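Local coordinates for NADPH Quinone Oxidoreductase (Streptococcus mutans, PDB 4F8Y), which probably catalyses the two-electron reduction of quinones by NADPH through a bound FAD, with menadione bound beside the flavin, at residues I5-T8 and T13-N16; A17-Q22 and I125-T130; L77-P82 and A90-F95. All coordinates share one frame; numbering follows the deposited sequence.

Interaction 1: residues I5-T8 and T13-N16. With FAD (flavin-adenine dinucleotide), chain E.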
loop_
_atom_site.group_PDB
_atom_site.type_symbol
_atom_site.label_atom_id
_atom_site.label_comp_id
_atom_site.label_asym_id
_atom_site.label_seq_id
_atom_site.Cartn_x
_atom_site.Cartn_y
_atom_site.Cartn_z
ATOM N N ILE A 5 4.573 -14.037 12.417
ATOM C CA ILE A 5 5.316 -13.519 11.272
ATOM C C ILE A 5 4.331 -13.378 10.122
ATOM O O ILE A 5 3.756 -14.372 9.678
ATOM C CB ILE A 5 6.454 -14.479 10.812
ATOM C CG1 ILE A 5 7.427 -14.802 11.955
ATOM C CG2 ILE A 5 7.207 -13.894 9.612
ATOM C CD1 ILE A 5 8.133 -16.140 11.795
ATOM N N VAL A 6 4.116 -12.155 9.645
ATOM C CA VAL A 6 3.339 -11.948 8.424
ATOM C C VAL A 6 4.311 -11.781 7.251
ATOM O O VAL A 6 5.068 -10.815 7.197
ATOM C CB VAL A 6 2.388 -10.736 8.532
ATOM C CG1 VAL A 6 1.499 -10.651 7.307
ATOM C CG2 VAL A 6 1.544 -10.846 9.786
ATOM N N TYR A 7 4.284 -12.740 6.328
ATOM C CA TYR A 7 5.268 -12.825 5.248
ATOM C C TYR A 7 4.628 -12.582 3.869
ATOM O O TYR A 7 3.565 -13.131 3.544
ATOM C CB TYR A 7 5.988 -14.183 5.311
ATOM C CG TYR A 7 6.688 -14.610 4.035
ATOM C CD1 TYR A 7 7.979 -14.183 3.749
ATOM C CD2 TYR A 7 6.060 -15.460 3.126
ATOM C CE1 TYR A 7 8.625 -14.582 2.582
ATOM C CE2 TYR A 7 6.693 -15.857 1.960
ATOM C CZ TYR A 7 7.975 -15.418 1.695
ATOM O OH TYR A 7 8.604 -15.811 0.535
ATOM N N THR A 8 5.289 -11.757 3.066
ATOM C CA THR A 8 4.717 -11.276 1.822
ATOM C C THR A 8 5.726 -11.372 0.683
ATOM O O THR A 8 6.601 -10.520 0.547
ATOM C CB THR A 8 4.248 -9.802 1.960
ATOM O OG1 THR A 8 3.319 -9.688 3.047
ATOM C CG2 THR A 8 3.579 -9.310 0.673
ATOM N N THR A 13 11.081 -19.076 -3.701
ATOM C CA THR A 13 12.544 -19.129 -3.763
ATOM C C THR A 13 13.198 -17.731 -3.779
ATOM O O THR A 13 14.361 -17.574 -4.163
ATOM C CB THR A 13 13.048 -20.044 -4.927
ATOM O OG1 THR A 13 12.634 -19.524 -6.197
ATOM C CG2 THR A 13 12.490 -21.445 -4.766
ATOM N N SER A 14 12.446 -16.727 -3.330
ATOM C CA SER A 14 12.932 -15.352 -3.275
ATOM C C SER A 14 13.902 -15.145 -2.114
ATOM O O SER A 14 13.984 -15.973 -1.202
ATOM C CB SER A 14 11.763 -14.372 -3.138
ATOM O OG SER A 14 11.047 -14.599 -1.932
ATOM N N PHE A 15 14.637 -14.039 -2.157
ATOM C CA PHE A 15 15.490 -13.653 -1.050
ATOM C C PHE A 15 14.627 -13.475 0.198
ATOM O O PHE A 15 15.005 -13.912 1.287
ATOM C CB PHE A 15 16.245 -12.365 -1.376
ATOM C CG PHE A 15 17.268 -11.979 -0.341
ATOM C CD1 PHE A 15 18.398 -12.755 -0.138
ATOM C CD2 PHE A 15 17.101 -10.833 0.425
ATOM C CE1 PHE A 15 19.327 -12.402 0.806
ATOM C CE2 PHE A 15 18.038 -10.472 1.372
ATOM C CZ PHE A 15 19.147 -11.261 1.564
ATOM N N ASN A 16 13.460 -12.852 0.029
ATOM C CA ASN A 16 12.526 -12.657 1.143
ATOM C C ASN A 16 12.162 -13.969 1.813
ATOM O O ASN A 16 12.054 -14.037 3.035
ATOM C CB ASN A 16 11.261 -11.922 0.694
ATOM C CG ASN A 16 11.379 -10.421 0.845
ATOM O OD1 ASN A 16 10.802 -9.835 1.756
ATOM N ND2 ASN A 16 12.150 -9.798 -0.028
HETATM P PA FAD E . 14.955 -11.692 -5.390
HETATM O O1A FAD E . 14.740 -11.187 -6.941
HETATM O O2A FAD E . 14.133 -12.872 -5.133
HETATM O O5B FAD E . 16.531 -12.024 -5.123
HETATM C C5B FAD E . 17.446 -10.962 -5.121
HETATM C C4B FAD E . 18.896 -11.416 -5.105
HETATM O O4B FAD E . 19.318 -12.203 -3.942
HETATM C C3B FAD E . 19.338 -12.341 -6.311
HETATM O O3B FAD E . 20.461 -11.991 -7.067
HETATM C C2B FAD E . 19.259 -13.731 -5.709
HETATM O O2B FAD E . 19.775 -14.797 -6.459
HETATM C C1B FAD E . 19.816 -13.438 -4.372
HETATM N N9A FAD E . 19.617 -14.472 -3.360
HETATM C C8A FAD E . 18.573 -15.295 -3.220
HETATM N N7A FAD E . 18.802 -16.093 -2.112
HETATM C C5A FAD E . 20.017 -15.732 -1.576
HETATM C C6A FAD E . 20.722 -16.190 -0.490
HETATM N N6A FAD E . 20.180 -17.264 0.328
HETATM N N1A FAD E . 21.910 -15.654 -0.186
HETATM C C2A FAD E . 22.427 -14.657 -0.946
HETATM N N3A FAD E . 21.725 -14.206 -2.022
HETATM C C4A FAD E . 20.527 -14.744 -2.328
HETATM N N1 FAD E . 12.935 -1.117 -4.814
HETATM C C2 FAD E . 13.352 0.356 -4.690
HETATM O O2 FAD E . 14.385 0.618 -3.798
HETATM N N3 FAD E . 12.111 1.269 -4.499
HETATM C C4 FAD E . 10.766 1.018 -5.307
HETATM O O4 FAD E . 9.655 1.616 -4.727
HETATM C C4X FAD E . 10.521 -0.467 -5.655
HETATM N N5 FAD E . 9.316 -0.902 -6.355
HETATM C C5X FAD E . 9.189 -2.243 -6.892
HETATM C C6 FAD E . 7.946 -2.596 -7.471
HETATM C C7 FAD E . 7.777 -3.852 -7.982
HETATM C C7M FAD E . 6.435 -4.244 -8.594
HETATM C C8 FAD E . 8.793 -4.743 -7.932
HETATM C C8M FAD E . 8.608 -6.149 -8.496
HETATM C C9 FAD E . 9.994 -4.396 -7.372
HETATM C C9A FAD E . 10.178 -3.100 -6.845
HETATM N N10 FAD E . 11.453 -2.767 -6.251
HETATM C C10 FAD E . 11.715 -1.451 -5.655
HETATM C "C1'" FAD E . 12.454 -3.796 -6.062
HETATM C "C2'" FAD E . 12.299 -4.692 -4.834
HETATM O "O2'" FAD E . 12.204 -4.031 -3.595
HETATM C "C3'" FAD E . 13.283 -5.843 -4.847
HETATM O "O3'" FAD E . 13.207 -6.622 -6.006
HETATM C "C4'" FAD E . 13.146 -6.673 -3.586
HETATM O "O4'" FAD E . 13.068 -5.928 -2.414
HETATM C "C5'" FAD E . 14.183 -7.767 -3.472
HETATM O "O5'" FAD E . 13.758 -8.807 -2.658
HETATM P P FAD E . 13.310 -10.172 -3.447
HETATM O O1P FAD E . 12.985 -11.337 -2.330
HETATM O O2P FAD E . 12.156 -9.897 -4.299
HETATM O O3P FAD E . 14.648 -10.434 -4.376
#
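Y7, the last residue of the strand in 5-8, sends its ring toward the start of the helix that holds N16. With CG anti to its backbone N (chi1 161°), the phenol lies along this helix start, and Y7 CE1 meets the carbonyl N16 O at 3.5 Å. That oxygen sits at the ring edge, near its plane, while N16 CB touches the same CE1 from 4.2 Å. Further out, Y7 OH comes to 3.7 Å from S14 OG, close enough to pack. T8 follows with its side chain turned from the contact, and only its carbonyl approaches, T8 O standing 4.4 Å from N16 OD1. This is the first strand-to-helix connection of a flavodoxin-like beta-alpha-beta unit, strand 2-7, helix 15-26 and strand 32-37, with the FAD diphosphate set at the helix N-terminus. S14 is the N-cap: its OG is hydrogen-bonded to A17 N and to N11 O, which fixes the hydroxyl beside the first turn. The backbone then grips the diphosphate, F15 N giving its hydrogen to FAD O2A at 3.2 Å. One residue on, N16 takes FAD O1P twice, from its backbone N at 2.8 Å and from its side-chain ND2 at 2.9 Å. The two bonds are similarly straight, and ND2 is also hydrogen-bonded to T127 OG1, which further fixes the amide against the phosphate. The helix N-terminus would probably favour the negative charge there. F15 turns the other way, F15 CD1 lying 3.6 Å from FAD C4A of the adenine, with FAD N7A in plane at the edge of the F15 ring.

Interaction 2: residues A17-Q22 and I125-T130. With FAD (flavin-adenine dinucleotide), chain E; VK3 (menadione), chain H.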
loop_
_atom_site.group_PDB
_atom_site.type_symbol
_atom_site.label_atom_id
_atom_site.label_comp_id
_atom_site.label_asym_id
_atom_site.label_seq_id
_atom_site.Cartn_x
_atom_site.Cartn_y
_atom_site.Cartn_z
ATOM N N ALA A 17 11.968 -15.007 1.005
ATOM C CA ALA A 17 11.737 -16.359 1.520
ATOM C C ALA A 17 12.908 -16.847 2.384
ATOM O O ALA A 17 12.709 -17.568 3.367
ATOM C CB ALA A 17 11.485 -17.330 0.373
ATOM N N GLU A 18 14.124 -16.455 2.009
ATOM C CA GLU A 18 15.314 -16.804 2.781
ATOM C C GLU A 18 15.354 -16.043 4.114
ATOM O O GLU A 18 15.792 -16.584 5.133
ATOM C CB GLU A 18 16.588 -16.547 1.965
ATOM C CG GLU A 18 17.869 -16.923 2.692
ATOM C CD GLU A 18 17.930 -18.392 3.047
ATOM O OE1 GLU A 18 17.405 -19.209 2.265
ATOM O OE2 GLU A 18 18.508 -18.733 4.102
ATOM N N ILE A 19 14.901 -14.791 4.100
ATOM C CA ILE A 19 14.769 -14.002 5.320
ATOM C C ILE A 19 13.766 -14.639 6.278
ATOM O O ILE A 19 14.031 -14.745 7.477
ATOM C CB ILE A 19 14.318 -12.572 5.016
ATOM C CG1 ILE A 19 15.414 -11.820 4.265
ATOM C CG2 ILE A 19 13.933 -11.850 6.300
ATOM C CD1 ILE A 19 14.937 -10.523 3.655
ATOM N N LEU A 20 12.619 -15.065 5.743
ATOM C CA LEU A 20 11.609 -15.786 6.518
ATOM C C LEU A 20 12.213 -17.007 7.185
ATOM O O LEU A 20 12.023 -17.240 8.378
ATOM C CB LEU A 20 10.473 -16.245 5.611
ATOM C CG LEU A 20 9.417 -17.129 6.276
ATOM C CD1 LEU A 20 8.709 -16.365 7.411
ATOM C CD2 LEU A 20 8.413 -17.667 5.243
ATOM N N LYS A 21 12.944 -17.789 6.399
ATOM C CA LYS A 21 13.605 -18.994 6.886
ATOM C C LYS A 21 14.578 -18.674 8.038
ATOM O O LYS A 21 14.610 -19.380 9.043
ATOM C CB LYS A 21 14.320 -19.689 5.715
ATOM C CG LYS A 21 14.500 -21.184 5.860
ATOM C CD LYS A 21 15.592 -21.509 6.866
ATOM N N GLN A 22 15.358 -17.604 7.884
ATOM C CA GLN A 22 16.273 -17.144 8.925
ATOM C C GLN A 22 15.550 -16.772 10.223
ATOM O O GLN A 22 16.040 -17.047 11.322
ATOM C CB GLN A 22 17.073 -15.936 8.433
ATOM C CG GLN A 22 17.938 -16.222 7.229
ATOM C CD GLN A 22 18.994 -17.252 7.522
ATOM O OE1 GLN A 22 19.693 -17.173 8.536
ATOM N NE2 GLN A 22 19.120 -18.231 6.636
ATOM N N ILE A 125 10.794 -6.086 8.589
ATOM C CA ILE A 125 11.977 -6.362 7.779
ATOM C C ILE A 125 11.705 -6.075 6.301
ATOM O O ILE A 125 10.887 -6.740 5.667
ATOM C CB ILE A 125 12.512 -7.804 7.967
ATOM C CG1 ILE A 125 12.631 -8.146 9.452
ATOM C CG2 ILE A 125 13.876 -7.945 7.303
ATOM C CD1 ILE A 125 12.784 -9.624 9.722
ATOM N N THR A 126 12.401 -5.074 5.774
ATOM C CA THR A 126 12.200 -4.630 4.404
ATOM C C THR A 126 13.416 -4.920 3.524
ATOM O O THR A 126 14.553 -4.961 3.998
ATOM C CB THR A 126 11.892 -3.106 4.326
ATOM O OG1 THR A 126 12.574 -2.423 5.381
ATOM C CG2 THR A 126 10.415 -2.837 4.464
ATOM N N THR A 127 13.151 -5.126 2.239
ATOM C CA THR A 127 14.187 -5.196 1.220
ATOM C C THR A 127 13.870 -4.165 0.119
ATOM O O THR A 127 12.710 -3.915 -0.188
ATOM C CB THR A 127 14.313 -6.634 0.642
ATOM O OG1 THR A 127 13.057 -7.065 0.097
ATOM C CG2 THR A 127 14.728 -7.601 1.732
ATOM N N HIS A 128 14.899 -3.547 -0.452
ATOM C CA HIS A 128 14.717 -2.650 -1.600
ATOM C C HIS A 128 16.061 -2.283 -2.251
ATOM O O HIS A 128 17.118 -2.660 -1.751
ATOM C CB HIS A 128 13.926 -1.397 -1.211
ATOM C CG HIS A 128 14.575 -0.579 -0.135
ATOM N ND1 HIS A 128 15.599 0.309 -0.388
ATOM C CD2 HIS A 128 14.339 -0.512 1.196
ATOM C CE1 HIS A 128 15.970 0.883 0.743
ATOM N NE2 HIS A 128 15.221 0.405 1.719
ATOM N N ASN A 129 16.009 -1.550 -3.363
ATOM C CA ASN A 129 17.203 -1.205 -4.144
ATOM C C ASN A 129 17.723 0.224 -3.967
ATOM O O ASN A 129 18.641 0.641 -4.679
ATOM C CB ASN A 129 16.932 -1.430 -5.627
ATOM C CG ASN A 129 16.980 -2.869 -6.004
ATOM O OD1 ASN A 129 17.792 -3.627 -5.473
ATOM N ND2 ASN A 129 16.122 -3.267 -6.931
ATOM N N THR A 130 17.138 0.963 -3.026
ATOM C CA THR A 130 17.479 2.367 -2.785
ATOM C C THR A 130 18.591 2.482 -1.737
ATOM O O THR A 130 18.613 1.711 -0.773
ATOM C CB THR A 130 16.222 3.161 -2.333
ATOM O OG1 THR A 130 15.165 2.955 -3.276
ATOM C CG2 THR A 130 16.500 4.650 -2.236
HETATM P PA FAD E . 14.955 -11.692 -5.390
HETATM O O1A FAD E . 14.740 -11.187 -6.941
HETATM O O2A FAD E . 14.133 -12.872 -5.133
HETATM O O5B FAD E . 16.531 -12.024 -5.123
HETATM C C5B FAD E . 17.446 -10.962 -5.121
HETATM C C4B FAD E . 18.896 -11.416 -5.105
HETATM O O4B FAD E . 19.318 -12.203 -3.942
HETATM C C3B FAD E . 19.338 -12.341 -6.311
HETATM O O3B FAD E . 20.461 -11.991 -7.067
HETATM C C2B FAD E . 19.259 -13.731 -5.709
HETATM O O2B FAD E . 19.775 -14.797 -6.459
HETATM C C1B FAD E . 19.816 -13.438 -4.372
HETATM N N9A FAD E . 19.617 -14.472 -3.360
HETATM C C8A FAD E . 18.573 -15.295 -3.220
HETATM N N7A FAD E . 18.802 -16.093 -2.112
HETATM C C5A FAD E . 20.017 -15.732 -1.576
HETATM C C6A FAD E . 20.722 -16.190 -0.490
HETATM N N6A FAD E . 20.180 -17.264 0.328
HETATM N N1A FAD E . 21.910 -15.654 -0.186
HETATM C C2A FAD E . 22.427 -14.657 -0.946
HETATM N N3A FAD E . 21.725 -14.206 -2.022
HETATM C C4A FAD E . 20.527 -14.744 -2.328
HETATM N N1 FAD E . 12.935 -1.117 -4.814
HETATM C C2 FAD E . 13.352 0.356 -4.690
HETATM O O2 FAD E . 14.385 0.618 -3.798
HETATM N N3 FAD E . 12.111 1.269 -4.499
HETATM C C4 FAD E . 10.766 1.018 -5.307
HETATM O O4 FAD E . 9.655 1.616 -4.727
HETATM C C4X FAD E . 10.521 -0.467 -5.655
HETATM N N5 FAD E . 9.316 -0.902 -6.355
HETATM C C5X FAD E . 9.189 -2.243 -6.892
HETATM C C6 FAD E . 7.946 -2.596 -7.471
HETATM C C7 FAD E . 7.777 -3.852 -7.982
HETATM C C7M FAD E . 6.435 -4.244 -8.594
HETATM C C8 FAD E . 8.793 -4.743 -7.932
HETATM C C8M FAD E . 8.608 -6.149 -8.496
HETATM C C9 FAD E . 9.994 -4.396 -7.372
HETATM C C9A FAD E . 10.178 -3.100 -6.845
HETATM N N10 FAD E . 11.453 -2.767 -6.251
HETATM C C10 FAD E . 11.715 -1.451 -5.655
HETATM C "C1'" FAD E . 12.454 -3.796 -6.062
HETATM C "C2'" FAD E . 12.299 -4.692 -4.834
HETATM O "O2'" FAD E . 12.204 -4.031 -3.595
HETATM C "C3'" FAD E . 13.283 -5.843 -4.847
HETATM O "O3'" FAD E . 13.207 -6.622 -6.006
HETATM C "C4'" FAD E . 13.146 -6.673 -3.586
HETATM O "O4'" FAD E . 13.068 -5.928 -2.414
HETATM C "C5'" FAD E . 14.183 -7.767 -3.472
HETATM O "O5'" FAD E . 13.758 -8.807 -2.658
HETATM P P FAD E . 13.310 -10.172 -3.447
HETATM O O1P FAD E . 12.985 -11.337 -2.330
HETATM O O2P FAD E . 12.156 -9.897 -4.299
HETATM O O3P FAD E . 14.648 -10.434 -4.376
HETATM C C1K VK3 H . 10.749 0.537 -9.155
HETATM O O1K VK3 H . 9.736 -0.176 -9.808
HETATM C C2K VK3 H . 10.503 1.946 -8.729
HETATM C C3K VK3 H . 11.504 2.661 -8.097
HETATM C C4K VK3 H . 12.763 2.050 -7.852
HETATM O O4K VK3 H . 13.771 2.804 -7.220
HETATM C C5K VK3 H . 12.997 0.689 -8.261
HETATM C C6K VK3 H . 14.247 0.056 -8.027
HETATM C C7K VK3 H . 14.456 -1.242 -8.420
HETATM C C8K VK3 H . 13.374 -2.006 -9.099
HETATM C C9K VK3 H . 12.174 -1.394 -9.326
HETATM C C10 VK3 H . 11.951 -0.056 -8.919
HETATM C C11 VK3 H . 11.270 4.113 -7.674
#
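T127 OG1 is held by two groups: it bonds FAD O4' of the ribityl chain at 2.8 Å and also N16 ND2. T127 closes strand 120-127 of the flavodoxin-like parallel sheet; FAD lies at the C-terminal ends of its strands, and helix 15-26 packs on one face of that sheet. With OG1 between its backbone N and carbonyl carbon (chi1 58°), T127 turns this hydroxyl to the cofactor and CG2 to the helix. There I19 CD1 meets T127 CG2 tip to tip at 3.5 Å. Two residues back along the strand, I125 and I19 slide past each other through their CG2 methyls, 4.0 Å apart. Beyond the strand the chain reaches the flavin: N129 N gives a bent bond (130°) to FAD O2 at 2.7 Å. N129 ND2, bonded to E167 OE1, borders menadione. T130 N donates to H128 ND1 at 3.1 Å, 3° out of the imidazole plane.

Interaction 3: residues L77-P82 and A90-F95. With FAD (flavin-adenine dinucleotide), chain E.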
loop_
_atom_site.group_PDB
_atom_site.type_symbol
_atom_site.label_atom_id
_atom_site.label_comp_id
_atom_site.label_asym_id
_atom_site.label_seq_id
_atom_site.Cartn_x
_atom_site.Cartn_y
_atom_site.Cartn_z
ATOM N N LEU A 77 4.662 -9.154 16.376
ATOM C CA LEU A 77 4.465 -9.385 14.944
ATOM C C LEU A 77 5.717 -9.028 14.161
ATOM O O LEU A 77 6.261 -7.936 14.309
ATOM C CB LEU A 77 3.284 -8.572 14.410
ATOM C CG LEU A 77 1.910 -8.863 15.013
ATOM C CD1 LEU A 77 1.632 -7.972 16.219
ATOM C CD2 LEU A 77 0.845 -8.662 13.956
ATOM N N ILE A 78 6.177 -9.952 13.330
ATOM C CA ILE A 78 7.297 -9.659 12.448
ATOM C C ILE A 78 6.753 -9.525 11.029
ATOM O O ILE A 78 6.142 -10.459 10.516
ATOM C CB ILE A 78 8.380 -10.762 12.508
ATOM C CG1 ILE A 78 8.823 -10.997 13.959
ATOM C CG2 ILE A 78 9.550 -10.397 11.613
ATOM C CD1 ILE A 78 9.707 -12.235 14.168
ATOM N N PHE A 79 6.939 -8.361 10.411
ATOM C CA PHE A 79 6.522 -8.161 9.023
ATOM C C PHE A 79 7.714 -8.286 8.066
ATOM O O PHE A 79 8.702 -7.564 8.202
ATOM C CB PHE A 79 5.847 -6.800 8.841
ATOM C CG PHE A 79 4.530 -6.665 9.565
ATOM C CD1 PHE A 79 3.338 -7.010 8.943
ATOM C CD2 PHE A 79 4.483 -6.188 10.862
ATOM C CE1 PHE A 79 2.121 -6.878 9.610
ATOM C CE2 PHE A 79 3.268 -6.057 11.534
ATOM C CZ PHE A 79 2.092 -6.402 10.904
ATOM N N ILE A 80 7.615 -9.207 7.108
ATOM C CA ILE A 80 8.660 -9.394 6.097
ATOM C C ILE A 80 8.122 -9.129 4.688
ATOM O O ILE A 80 7.237 -9.843 4.217
ATOM C CB ILE A 80 9.245 -10.832 6.140
ATOM C CG1 ILE A 80 9.859 -11.129 7.512
ATOM C CG2 ILE A 80 10.277 -11.034 5.014
ATOM C CD1 ILE A 80 10.229 -12.582 7.705
ATOM N N PHE A 81 8.662 -8.121 4.007
ATOM C CA PHE A 81 8.199 -7.797 2.653
ATOM C C PHE A 81 9.193 -6.996 1.803
ATOM O O PHE A 81 10.011 -6.247 2.350
ATOM C CB PHE A 81 6.830 -7.079 2.697
ATOM C CG PHE A 81 6.833 -5.779 3.465
ATOM C CD1 PHE A 81 7.123 -4.582 2.832
ATOM C CD2 PHE A 81 6.520 -5.753 4.815
ATOM C CE1 PHE A 81 7.118 -3.384 3.541
ATOM C CE2 PHE A 81 6.508 -4.560 5.524
ATOM C CZ PHE A 81 6.810 -3.376 4.887
ATOM N N PRO A 82 9.119 -7.154 0.461
ATOM C CA PRO A 82 9.858 -6.265 -0.448
ATOM C C PRO A 82 9.144 -4.926 -0.549
ATOM O O PRO A 82 7.914 -4.882 -0.478
ATOM C CB PRO A 82 9.765 -6.963 -1.815
ATOM C CG PRO A 82 8.822 -8.105 -1.660
ATOM C CD PRO A 82 8.252 -8.098 -0.268
ATOM N N ALA A 90 0.585 -4.799 -2.637
ATOM C CA ALA A 90 -0.863 -4.678 -2.567
ATOM C C ALA A 90 -1.520 -5.673 -1.604
ATOM O O ALA A 90 -2.435 -5.293 -0.865
ATOM C CB ALA A 90 -1.477 -4.801 -3.957
ATOM N N ILE A 91 -1.071 -6.936 -1.617
ATOM C CA ILE A 91 -1.706 -7.987 -0.806
ATOM C C ILE A 91 -1.523 -7.760 0.695
ATOM O O ILE A 91 -2.406 -8.082 1.491
ATOM C CB ILE A 91 -1.215 -9.406 -1.189
ATOM C CG1 ILE A 91 -2.188 -10.474 -0.666
ATOM C CG2 ILE A 91 0.189 -9.642 -0.667
ATOM C CD1 ILE A 91 -1.923 -11.877 -1.198
ATOM N N LEU A 92 -0.376 -7.203 1.082
ATOM C CA LEU A 92 -0.136 -6.854 2.483
ATOM C C LEU A 92 -0.860 -5.560 2.863
ATOM O O LEU A 92 -1.368 -5.443 3.984
ATOM C CB LEU A 92 1.359 -6.734 2.798
ATOM C CG LEU A 92 1.663 -6.225 4.215
ATOM C CD1 LEU A 92 1.318 -7.277 5.263
ATOM C CD2 LEU A 92 3.110 -5.768 4.358
ATOM N N LYS A 93 -0.895 -4.589 1.942
ATOM C CA LYS A 93 -1.664 -3.359 2.160
ATOM C C LYS A 93 -3.146 -3.680 2.419
ATOM O O LYS A 93 -3.784 -3.077 3.278
ATOM C CB LYS A 93 -1.502 -2.398 0.983
ATOM C CG LYS A 93 -2.345 -1.126 1.060
ATOM C CD LYS A 93 -2.244 -0.457 2.425
ATOM C CE LYS A 93 -2.773 0.965 2.388
ATOM N NZ LYS A 93 -4.222 1.038 2.046
ATOM N N GLY A 94 -3.680 -4.651 1.687
ATOM C CA GLY A 94 -5.034 -5.116 1.905
ATOM C C GLY A 94 -5.193 -5.905 3.192
ATOM O O GLY A 94 -6.285 -5.938 3.768
ATOM N N PHE A 95 -4.118 -6.541 3.647
ATOM C CA PHE A 95 -4.121 -7.209 4.956
ATOM C C PHE A 95 -4.441 -6.201 6.074
ATOM O O PHE A 95 -5.278 -6.452 6.944
ATOM C CB PHE A 95 -2.777 -7.920 5.214
ATOM C CG PHE A 95 -2.647 -8.493 6.606
ATOM C CD1 PHE A 95 -3.332 -9.650 6.964
ATOM C CD2 PHE A 95 -1.842 -7.868 7.555
ATOM C CE1 PHE A 95 -3.220 -10.176 8.242
ATOM C CE2 PHE A 95 -1.728 -8.381 8.841
ATOM C CZ PHE A 95 -2.418 -9.539 9.185
HETATM P PA FAD E . 14.955 -11.692 -5.390
HETATM O O1A FAD E . 14.740 -11.187 -6.941
HETATM O O2A FAD E . 14.133 -12.872 -5.133
HETATM O O5B FAD E . 16.531 -12.024 -5.123
HETATM C C5B FAD E . 17.446 -10.962 -5.121
HETATM C C4B FAD E . 18.896 -11.416 -5.105
HETATM O O4B FAD E . 19.318 -12.203 -3.942
HETATM C C3B FAD E . 19.338 -12.341 -6.311
HETATM O O3B FAD E . 20.461 -11.991 -7.067
HETATM C C2B FAD E . 19.259 -13.731 -5.709
HETATM O O2B FAD E . 19.775 -14.797 -6.459
HETATM C C1B FAD E . 19.816 -13.438 -4.372
HETATM N N9A FAD E . 19.617 -14.472 -3.360
HETATM C C8A FAD E . 18.573 -15.295 -3.220
HETATM N N7A FAD E . 18.802 -16.093 -2.112
HETATM C C5A FAD E . 20.017 -15.732 -1.576
HETATM C C6A FAD E . 20.722 -16.190 -0.490
HETATM N N6A FAD E . 20.180 -17.264 0.328
HETATM N N1A FAD E . 21.910 -15.654 -0.186
HETATM C C2A FAD E . 22.427 -14.657 -0.946
HETATM N N3A FAD E . 21.725 -14.206 -2.022
HETATM C C4A FAD E . 20.527 -14.744 -2.328
HETATM N N1 FAD E . 12.935 -1.117 -4.814
HETATM C C2 FAD E . 13.352 0.356 -4.690
HETATM O O2 FAD E . 14.385 0.618 -3.798
HETATM N N3 FAD E . 12.111 1.269 -4.499
HETATM C C4 FAD E . 10.766 1.018 -5.307
HETATM O O4 FAD E . 9.655 1.616 -4.727
HETATM C C4X FAD E . 10.521 -0.467 -5.655
HETATM N N5 FAD E . 9.316 -0.902 -6.355
HETATM C C5X FAD E . 9.189 -2.243 -6.892
HETATM C C6 FAD E . 7.946 -2.596 -7.471
HETATM C C7 FAD E . 7.777 -3.852 -7.982
HETATM C C7M FAD E . 6.435 -4.244 -8.594
HETATM C C8 FAD E . 8.793 -4.743 -7.932
HETATM C C8M FAD E . 8.608 -6.149 -8.496
HETATM C C9 FAD E . 9.994 -4.396 -7.372
HETATM C C9A FAD E . 10.178 -3.100 -6.845
HETATM N N10 FAD E . 11.453 -2.767 -6.251
HETATM C C10 FAD E . 11.715 -1.451 -5.655
HETATM C "C1'" FAD E . 12.454 -3.796 -6.062
HETATM C "C2'" FAD E . 12.299 -4.692 -4.834
HETATM O "O2'" FAD E . 12.204 -4.031 -3.595
HETATM C "C3'" FAD E . 13.283 -5.843 -4.847
HETATM O "O3'" FAD E . 13.207 -6.622 -6.006
HETATM C "C4'" FAD E . 13.146 -6.673 -3.586
HETATM O "O4'" FAD E . 13.068 -5.928 -2.414
HETATM C "C5'" FAD E . 14.183 -7.767 -3.472
HETATM O "O5'" FAD E . 13.758 -8.807 -2.658
HETATM P P FAD E . 13.310 -10.172 -3.447
HETATM O O1P FAD E . 12.985 -11.337 -2.330
HETATM O O2P FAD E . 12.156 -9.897 -4.299
HETATM O O3P FAD E . 14.648 -10.434 -4.376
#
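F81 carries its ring between the backbone N and the carbonyl carbon (chi1 60°), while L92 extends CG anti to its own N (chi1 174°), and these torsions bring the leucine's CD2 over one face of the phenyl ring. It is a CH-pi contact, with L92 CD2 3.9 Å from the centroid of the F81 ring and displaced toward one edge, where F81 CD2 is only 3.4 Å from that methyl. The two side chains cross at about a right angle. The other branch of the leucine goes to F79: L92 CD1 sits at the edge of the F79 ring, 4.2 Å from F79 CD1. F95, one turn further along the helix, brings CE2 to 4.2 Å from F79 CE1, again near the plane of the F79 ring. The strand 77-82 and helix 90-95 run roughly antiparallel, at 146°, their axes 10.2 Å apart. On its far side the helix meets the second subunit, where K93 NZ bonds W84 O and M88 O of that chain and makes a salt bridge with D97 of its own chain. At the strand end, P82 CB packs on FAD O4'. A helix covering the central strand in this way, on the sheet face away from helix 15-26, is characteristic of the three-layer alpha-beta-alpha flavodoxin-like fold.

In the fold
All three contacts are buried and lie on the same parallel sheet, but they use its two faces. Interactions 1 and 2 share helix 15-26 and sit on one face, 7 Å apart between centres; interaction 3 packs helix 90-99 on the other. Strand 76-82 lies between strands 2-7 and 120-127, and main-chain pairing such as V6 N with I78 O and I125 O with F81 N ties interaction 3 to the others. The chemistry changes with place: interaction 1 joins Y7 packing to a helix start whose polar bonds go to the diphosphate, interaction 2 joins apolar packing to the flavin and ribityl chain, and interaction 3 is apolar core that borders the second subunit.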